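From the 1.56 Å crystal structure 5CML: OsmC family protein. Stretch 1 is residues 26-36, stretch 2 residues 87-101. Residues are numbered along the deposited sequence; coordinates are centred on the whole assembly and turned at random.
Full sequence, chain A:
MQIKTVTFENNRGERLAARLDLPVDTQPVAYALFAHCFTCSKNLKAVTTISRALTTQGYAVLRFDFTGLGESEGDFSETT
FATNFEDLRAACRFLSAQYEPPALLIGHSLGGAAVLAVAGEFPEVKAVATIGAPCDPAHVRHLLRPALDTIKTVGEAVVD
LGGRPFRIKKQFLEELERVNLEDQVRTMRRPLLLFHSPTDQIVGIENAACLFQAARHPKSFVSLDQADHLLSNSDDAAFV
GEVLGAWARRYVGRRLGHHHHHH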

ATOM      1  N   THR A  26      11.360 -21.869   3.706  1.00 29.18           N
ATOM      2  CA  THR A  26      11.431 -22.148   2.275  1.00 32.58           C
ATOM      3  C   THR A  26      10.092 -21.884   1.590  1.00 32.41           C
ATOM      4  O   THR A  26      10.054 -21.314   0.490  1.00 33.34           O
ATOM      5  CB  THR A  26      11.877 -23.604   2.009  1.00 36.27           C
ATOM      6  OG1 THR A  26      11.061 -24.514   2.765  1.00 42.90           O
ATOM      7  CG2 THR A  26      13.288 -23.778   2.431  1.00 33.57           C
ATOM      8  N   GLN A  27       9.001 -22.278   2.244  1.00 31.04           N
ATOM      9  CA  GLN A  27       7.654 -21.910   1.790  1.00 31.31           C
ATOM     10  C   GLN A  27       7.093 -20.812   2.685  1.00 27.48           C
ATOM     11  O   GLN A  27       6.808 -21.053   3.854  1.00 28.53           O
ATOM     12  CB  GLN A  27       6.706 -23.112   1.807  1.00 37.38           C
ATOM     13  CG  GLN A  27       5.307 -22.780   1.260  1.00 44.10           C
ATOM     14  CD  GLN A  27       5.332 -22.303  -0.191  1.00 50.38           C
ATOM     15  OE1 GLN A  27       4.660 -21.333  -0.561  1.00 55.85           O
ATOM     16  NE2 GLN A  27       6.096 -22.993  -1.022  1.00 51.40           N
ATOM     17  N   PRO A  28       6.927 -19.596   2.142  1.00 24.98           N
ATOM     18  CA  PRO A  28       6.372 -18.518   2.976  1.00 23.79           C
ATOM     19  C   PRO A  28       4.947 -18.796   3.400  1.00 24.57           C
ATOM     20  O   PRO A  28       4.206 -19.483   2.675  1.00 27.08           O
ATOM     21  CB  PRO A  28       6.435 -17.290   2.052  1.00 23.81           C
ATOM     22  CG  PRO A  28       7.516 -17.639   1.055  1.00 23.81           C
ATOM     23  CD  PRO A  28       7.385 -19.105   0.833  1.00 24.16           C
ATOM     24  N   VAL A  29       4.562 -18.256   4.555  1.00 24.82           N
ATOM     25  CA  VAL A  29       3.195 -18.390   5.020  1.00 27.69           C
ATOM     26  C   VAL A  29       2.267 -17.760   3.983  1.00 25.85           C
ATOM     27  O   VAL A  29       1.147 -18.218   3.777  1.00 27.69           O
ATOM     28  CB  VAL A  29       2.975 -17.722   6.384  1.00 31.94           C
ATOM     29  CG1 VAL A  29       3.280 -16.260   6.337  1.00 33.08           C
ATOM     30  CG2 VAL A  29       1.551 -17.935   6.882  1.00 35.26           C
ATOM     31  N   ALA A  30       2.748 -16.693   3.356  1.00 23.81           N
ATOM     32  CA  ALA A  30       2.009 -15.988   2.320  1.00 23.84           C
ATOM     33  C   ALA A  30       2.939 -14.986   1.649  1.00 23.16           C
ATOM     34  O   ALA A  30       3.958 -14.591   2.228  1.00 23.24           O
ATOM     35  CB  ALA A  30       0.762 -15.268   2.890  1.00 23.40           C
ATOM     36  N   TYR A  31       2.576 -14.582   0.437  1.00 21.69           N
ATOM     37  CA  TYR A  31       3.207 -13.458  -0.228  1.00 20.71           C
ATOM     38  C   TYR A  31       2.312 -12.229  -0.055  1.00 21.68           C
ATOM     39  O   TYR A  31       1.084 -12.328  -0.194  1.00 23.45           O
ATOM     40  CB  TYR A  31       3.435 -13.739  -1.729  1.00 20.13           C
ATOM     41  CG  TYR A  31       4.509 -14.778  -1.981  1.00 20.45           C
ATOM     42  CD1 TYR A  31       4.242 -16.132  -1.823  1.00 21.87           C
ATOM     43  CD2 TYR A  31       5.787 -14.400  -2.353  1.00 20.89           C
ATOM     44  CE1 TYR A  31       5.226 -17.085  -2.035  1.00 22.69           C
ATOM     45  CE2 TYR A  31       6.779 -15.344  -2.544  1.00 21.71           C
ATOM     46  CZ  TYR A  31       6.482 -16.685  -2.402  1.00 22.49           C
ATOM     47  OH  TYR A  31       7.463 -17.646  -2.621  1.00 25.06           O
ATOM     48  N   ALA A  32       2.935 -11.097   0.247  1.00 20.78           N
ATOM     49  CA  ALA A  32       2.233  -9.832   0.419  1.00 19.17           C
ATOM     50  C   ALA A  32       2.731  -8.860  -0.617  1.00 21.44           C
ATOM     51  O   ALA A  32       3.927  -8.796  -0.876  1.00 24.59           O
ATOM     52  CB  ALA A  32       2.447  -9.267   1.818  1.00 20.93           C
ATOM     53  N   LEU A  33       1.818  -8.081  -1.194  1.00 21.18           N
ATOM     54  CA  LEU A  33       2.171  -6.947  -2.032  1.00 21.55           C
ATOM     55  C   LEU A  33       2.047  -5.725  -1.156  1.00 20.48           C
ATOM     56  O   LEU A  33       1.013  -5.528  -0.516  1.00 21.11           O
ATOM     57  CB  LEU A  33       1.250  -6.824  -3.258  1.00 23.62           C
ATOM     58  CG  LEU A  33       1.426  -5.553  -4.095  1.00 28.36           C
ATOM     59  CD1 LEU A  33       2.832  -5.532  -4.683  1.00 31.83           C
ATOM     60  CD2 LEU A  33       0.364  -5.426  -5.215  1.00 33.17           C
ATOM     61  N   PHE A  34       3.105  -4.933  -1.110  1.00 20.32           N
ATOM     62  CA  PHE A  34       3.171  -3.766  -0.231  1.00 19.36           C
ATOM     63  C   PHE A  34       3.434  -2.533  -1.077  1.00 20.31           C
ATOM     64  O   PHE A  34       4.580  -2.249  -1.442  1.00 20.90           O
ATOM     65  CB  PHE A  34       4.265  -3.983   0.824  1.00 19.16           C
ATOM     66  CG  PHE A  34       4.356  -2.920   1.894  1.00 21.70           C
ATOM     67  CD1 PHE A  34       3.424  -1.905   2.020  1.00 22.52           C
ATOM     68  CD2 PHE A  34       5.412  -2.965   2.797  1.00 24.17           C
ATOM     69  CE1 PHE A  34       3.541  -0.947   3.033  1.00 24.26           C
ATOM     70  CE2 PHE A  34       5.537  -2.020   3.813  1.00 26.09           C
ATOM     71  CZ  PHE A  34       4.594  -1.004   3.927  1.00 24.73           C
ATOM     72  N   ALA A  35       2.359  -1.808  -1.390  1.00 20.79           N
ATOM     73  CA  ALA A  35       2.448  -0.580  -2.179  1.00 20.12           C
ATOM     74  C   ALA A  35       2.572   0.592  -1.231  1.00 21.16           C
ATOM     75  O   ALA A  35       1.699   0.805  -0.409  1.00 21.81           O
ATOM     76  CB  ALA A  35       1.250  -0.424  -3.042  1.00 21.69           C
ATOM     77  N   HIS A  36       3.650   1.352  -1.334  1.00 20.45           N
ATOM     78  CA  HIS A  36       3.940   2.336  -0.297  1.00 21.26           C
ATOM     79  C   HIS A  36       4.536   3.620  -0.848  1.00 21.26           C
ATOM     80  O   HIS A  36       5.025   3.664  -1.992  1.00 21.94           O
ATOM     81  CB  HIS A  36       4.907   1.733   0.716  1.00 22.42           C
ATOM     82  CG  HIS A  36       6.273   1.548   0.158  1.00 24.15           C
ATOM     83  ND1 HIS A  36       7.232   2.535   0.205  1.00 25.85           N
ATOM     84  CD2 HIS A  36       6.827   0.514  -0.522  1.00 24.40           C
ATOM     85  CE1 HIS A  36       8.324   2.106  -0.406  1.00 25.59           C
ATOM     86  NE2 HIS A  36       8.100   0.887  -0.858  1.00 24.93           N
TER
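Stretch 2 (87-101) DLRAACRFLSAQYEP

Stretch 2 is already helical at Asp-87 and stays so to Gln-98, and it packs on the strand that runs through Tyr-31 to His-36 in a nearly antiparallel sense: the two N-to-C directions make 162°, and the axes approach to 9.6 Å. Alternation along the strand turns Tyr-31, Leu-33 and Ala-35 toward the helix, while Ala-32 and Phe-34 point away.

Leu-33 holds the middle. Its branched side chain (chi1 t, chi2 p) fits between successive helical turns: Leu-33 CD1 lies 3.8 Å from Ala-91 CB, and Leu-33 CD2 lies 3.4 Å from Cys-92 SG and 4.2 Å from Leu-88 CG. The short side chains of Ala-91 and Cys-92 lie against the two branch ends of Leu-33. Further along, Ala-35 CB meets Leu-88 CD1 at 3.7 Å, a short residue answered by a longer one.

Tyr-31, which has the most surface covered, packs against Leu-95 in the last turns of the helix and against the two residues that follow it. Leu-95 CD2 sits 4.1 Å from Tyr-31 CD2. A flat aromatic ring suits this place, since one broad face can take the CB of Tyr-99. Tyr-99, the first residue to leave helical phi/psi, places its CB over one face of the Tyr-31 ring, 3.8 Å from the centroid, in a CH-pi contact. The chain then continues extended, with Glu-100 CB 3.7 Å from Tyr-31 CD1. No direct hydrogen bond joins the stretches; one water accepts from Tyr-31 N (2.9 Å) and donates to Pro-101 O (2.8 Å).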

ATOM      1  N   ASP A  87      -0.138  -0.703 -12.923  1.00 28.22           N
ATOM      2  CA  ASP A  87       1.157  -1.107 -12.377  1.00 28.23           C
ATOM      3  C   ASP A  87       0.989  -1.983 -11.147  1.00 25.15           C
ATOM      4  O   ASP A  87       1.744  -2.925 -10.960  1.00 24.50           O
ATOM      5  CB  ASP A  87       2.011   0.114 -12.047  1.00 31.13           C
ATOM      6  CG  ASP A  87       2.420   0.874 -13.283  1.00 35.97           C
ATOM      7  OD1 ASP A  87       2.369   0.288 -14.386  1.00 36.97           O
ATOM      8  OD2 ASP A  87       2.781   2.059 -13.159  1.00 39.67           O
ATOM      9  N   LEU A  88       0.016  -1.677 -10.292  1.00 25.08           N
ATOM     10  CA  LEU A  88      -0.251  -2.528  -9.132  1.00 26.34           C
ATOM     11  C   LEU A  88      -0.763  -3.897  -9.580  1.00 24.73           C
ATOM     12  O   LEU A  88      -0.331  -4.929  -9.067  1.00 23.64           O
ATOM     13  CB  LEU A  88      -1.268  -1.872  -8.204  1.00 31.99           C
ATOM     14  CG  LEU A  88      -0.843  -1.689  -6.764  1.00 39.44           C
ATOM     15  CD1 LEU A  88       0.507  -0.953  -6.651  1.00 40.86           C
ATOM     16  CD2 LEU A  88      -1.957  -0.946  -6.039  1.00 40.04           C
ATOM     17  N   ARG A  89      -1.662  -3.912 -10.564  1.00 23.57           N
ATOM     18  CA  ARG A  89      -2.145  -5.185 -11.090  1.00 23.11           C
ATOM     19  C   ARG A  89      -0.986  -5.986 -11.678  1.00 22.43           C
ATOM     20  O   ARG A  89      -0.938  -7.199 -11.499  1.00 22.52           O
ATOM     21  CB  ARG A  89      -3.240  -4.967 -12.144  1.00 21.16           C
ATOM     22  CG  ARG A  89      -4.478  -4.293 -11.591  1.00 23.01           C
ATOM     23  CD  ARG A  89      -5.413  -3.950 -12.713  1.00 25.57           C
ATOM     24  NE  ARG A  89      -6.567  -3.226 -12.193  1.00 27.39           N
ATOM     25  CZ  ARG A  89      -6.992  -2.057 -12.650  1.00 28.96           C
ATOM     26  NH1 ARG A  89      -6.389  -1.460 -13.680  1.00 31.26           N
ATOM     27  NH2 ARG A  89      -8.035  -1.485 -12.070  1.00 29.24           N
ATOM     28  N   ALA A  90      -0.050  -5.306 -12.343  1.00 21.53           N
ATOM     29  CA  ALA A  90       1.104  -5.969 -12.951  1.00 22.90           C
ATOM     30  C   ALA A  90       1.981  -6.636 -11.887  1.00 22.58           C
ATOM     31  O   ALA A  90       2.562  -7.721 -12.107  1.00 22.65           O
ATOM     32  CB  ALA A  90       1.917  -4.971 -13.761  1.00 23.95           C
ATOM     33  N   ALA A  91       2.061  -6.000 -10.723  1.00 22.44           N
ATOM     34  CA  ALA A  91       2.850  -6.543  -9.639  1.00 21.20           C
ATOM     35  C   ALA A  91       2.178  -7.805  -9.104  1.00 21.33           C
ATOM     36  O   ALA A  91       2.849  -8.775  -8.730  1.00 23.07           O
ATOM     37  CB  ALA A  91       3.013  -5.515  -8.523  1.00 21.23           C
ATOM     38  N   CYS A  92       0.851  -7.771  -9.021  1.00 21.89           N
ATOM     39  CA  CYS A  92       0.092  -8.925  -8.560  1.00 21.69           C
ATOM     40  C   CYS A  92       0.232 -10.093  -9.545  1.00 22.45           C
ATOM     41  O   CYS A  92       0.403 -11.245  -9.128  1.00 22.60           O
ATOM     42  CB  CYS A  92      -1.371  -8.573  -8.374  1.00 25.44           C
ATOM     43  SG  CYS A  92      -1.728  -7.520  -6.941  1.00 29.82           S
ATOM     44  N   ARG A  93       0.180  -9.793 -10.842  1.00 23.29           N
ATOM     45  CA  ARG A  93       0.357 -10.827 -11.875  1.00 22.42           C
ATOM     46  C   ARG A  93       1.755 -11.444 -11.807  1.00 22.50           C
ATOM     47  O   ARG A  93       1.918 -12.647 -12.013  1.00 23.00           O
ATOM     48  CB  ARG A  93       0.090 -10.255 -13.276  1.00 23.92           C
ATOM     49  CG  ARG A  93      -1.403  -9.932 -13.484  1.00 26.04           C
ATOM     50  CD  ARG A  93      -1.758  -9.761 -14.950  1.00 27.64           C
ATOM     51  NE  ARG A  93      -0.944  -8.731 -15.570  1.00 27.93           N
ATOM     52  CZ  ARG A  93      -1.245  -7.437 -15.599  1.00 28.25           C
ATOM     53  NH1 ARG A  93      -2.369  -6.973 -15.044  1.00 29.42           N
ATOM     54  NH2 ARG A  93      -0.416  -6.600 -16.199  1.00 29.55           N
ATOM     55  N   PHE A  94       2.755 -10.622 -11.505  1.00 21.77           N
ATOM     56  CA  PHE A  94       4.129 -11.099 -11.379  1.00 22.70           C
ATOM     57  C   PHE A  94       4.206 -12.122 -10.251  1.00 21.12           C
ATOM     58  O   PHE A  94       4.776 -13.198 -10.416  1.00 22.68           O
ATOM     59  CB  PHE A  94       5.076  -9.923 -11.128  1.00 22.66           C
ATOM     60  CG  PHE A  94       6.425 -10.321 -10.597  1.00 23.37           C
ATOM     61  CD1 PHE A  94       7.407 -10.783 -11.448  1.00 22.78           C
ATOM     62  CD2 PHE A  94       6.716 -10.224  -9.246  1.00 25.35           C
ATOM     63  CE1 PHE A  94       8.646 -11.142 -10.965  1.00 24.48           C
ATOM     64  CE2 PHE A  94       7.964 -10.585  -8.770  1.00 24.79           C
ATOM     65  CZ  PHE A  94       8.922 -11.044  -9.629  1.00 24.99           C
ATOM     66  N   LEU A  95       3.587 -11.802  -9.111  1.00 20.63           N
ATOM     67  CA  LEU A  95       3.603 -12.735  -7.980  1.00 20.23           C
ATOM     68  C   LEU A  95       2.848 -14.025  -8.306  1.00 20.91           C
ATOM     69  O   LEU A  95       3.313 -15.139  -7.967  1.00 20.77           O
ATOM     70  CB  LEU A  95       3.018 -12.066  -6.730  1.00 21.23           C
ATOM     71  CG  LEU A  95       3.924 -11.055  -6.034  1.00 22.21           C
ATOM     72  CD1 LEU A  95       3.116 -10.380  -4.940  1.00 23.58           C
ATOM     73  CD2 LEU A  95       5.208 -11.720  -5.437  1.00 24.59           C
ATOM     74  N   SER A  96       1.705 -13.881  -8.979  1.00 20.91           N
ATOM     75  CA  SER A  96       0.912 -15.041  -9.367  1.00 22.45           C
ATOM     76  C   SER A  96       1.693 -15.979 -10.271  1.00 22.96           C
ATOM     77  O   SER A  96       1.607 -17.197 -10.129  1.00 25.00           O
ATOM     78  CB  SER A  96      -0.383 -14.606 -10.074  1.00 23.91           C
ATOM     79  OG  SER A  96      -1.255 -14.000  -9.160  1.00 28.18           O
ATOM     80  N   ALA A  97       2.489 -15.411 -11.171  1.00 21.56           N
ATOM     81  CA  ALA A  97       3.230 -16.216 -12.142  1.00 22.07           C
ATOM     82  C   ALA A  97       4.507 -16.802 -11.546  1.00 21.75           C
ATOM     83  O   ALA A  97       4.769 -18.004 -11.672  1.00 22.84           O
ATOM     84  CB  ALA A  97       3.563 -15.376 -13.350  1.00 23.44           C
ATOM     85  N   GLN A  98       5.308 -15.957 -10.905  1.00 22.28           N
ATOM     86  CA  GLN A  98       6.656 -16.358 -10.495  1.00 23.89           C
ATOM     87  C   GLN A  98       6.748 -16.846  -9.060  1.00 22.34           C
ATOM     88  O   GLN A  98       7.713 -17.550  -8.711  1.00 23.93           O
ATOM     89  CB  GLN A  98       7.648 -15.210 -10.711  1.00 27.25           C
ATOM     90  CG  GLN A  98       7.779 -14.873 -12.199  1.00 32.34           C
ATOM     91  CD  GLN A  98       9.028 -14.092 -12.578  1.00 35.51           C
ATOM     92  OE1 GLN A  98      10.117 -14.309 -12.035  1.00 35.44           O
ATOM     93  NE2 GLN A  98       8.875 -13.187 -13.543  1.00 37.79           N
ATOM     94  N   TYR A  99       5.725 -16.538  -8.261  1.00 21.79           N
ATOM     95  CA  TYR A  99       5.694 -16.932  -6.861  1.00 23.31           C
ATOM     96  C   TYR A  99       4.317 -17.524  -6.579  1.00 21.75           C
ATOM     97  O   TYR A  99       3.948 -18.501  -7.226  1.00 24.25           O
ATOM     98  CB  TYR A  99       6.085 -15.735  -5.964  1.00 23.05           C
ATOM     99  CG  TYR A  99       7.538 -15.375  -6.222  1.00 21.33           C
ATOM    100  CD1 TYR A  99       8.561 -16.085  -5.605  1.00 20.95           C
ATOM    101  CD2 TYR A  99       7.892 -14.393  -7.135  1.00 23.58           C
ATOM    102  CE1 TYR A  99       9.867 -15.815  -5.873  1.00 23.04           C
ATOM    103  CE2 TYR A  99       9.223 -14.120  -7.420  1.00 23.44           C
ATOM    104  CZ  TYR A  99      10.204 -14.840  -6.787  1.00 23.61           C
ATOM    105  OH  TYR A  99      11.539 -14.598  -7.039  1.00 26.48           O
ATOM    106  N   GLU A 100       3.565 -16.975  -5.634  1.00 20.73           N
ATOM    107  CA  GLU A 100       2.192 -17.382  -5.416  1.00 21.83           C
ATOM    108  C   GLU A 100       1.331 -16.124  -5.472  1.00 21.21           C
ATOM    109  O   GLU A 100       1.816 -15.049  -5.144  1.00 22.55           O
ATOM    110  CB  GLU A 100       2.011 -18.078  -4.056  1.00 26.19           C
ATOM    111  CG  GLU A 100       2.874 -19.325  -3.873  1.00 33.13           C
ATOM    112  CD  GLU A 100       2.342 -20.521  -4.639  1.00 45.22           C
ATOM    113  OE1 GLU A 100       1.116 -20.578  -4.888  1.00 49.23           O
ATOM    114  OE2 GLU A 100       3.159 -21.407  -4.994  1.00 51.37           O
ATOM    115  N   PRO A 101       0.068 -16.257  -5.885  1.00 21.92           N
ATOM    116  CA  PRO A 101      -0.793 -15.076  -5.835  1.00 21.75           C
ATOM    117  C   PRO A 101      -0.801 -14.484  -4.438  1.00 20.68           C
ATOM    118  O   PRO A 101      -0.841 -15.241  -3.439  1.00 23.55           O
ATOM    119  CB  PRO A 101      -2.178 -15.621  -6.213  1.00 23.30           C
ATOM    120  CG  PRO A 101      -1.879 -16.856  -7.021  1.00 24.43           C
ATOM    121  CD  PRO A 101      -0.649 -17.445  -6.376  1.00 24.33           C
TER
HETATM  122  O   HOH W   1       0.343 -15.801  -0.989  1.00 22.38           O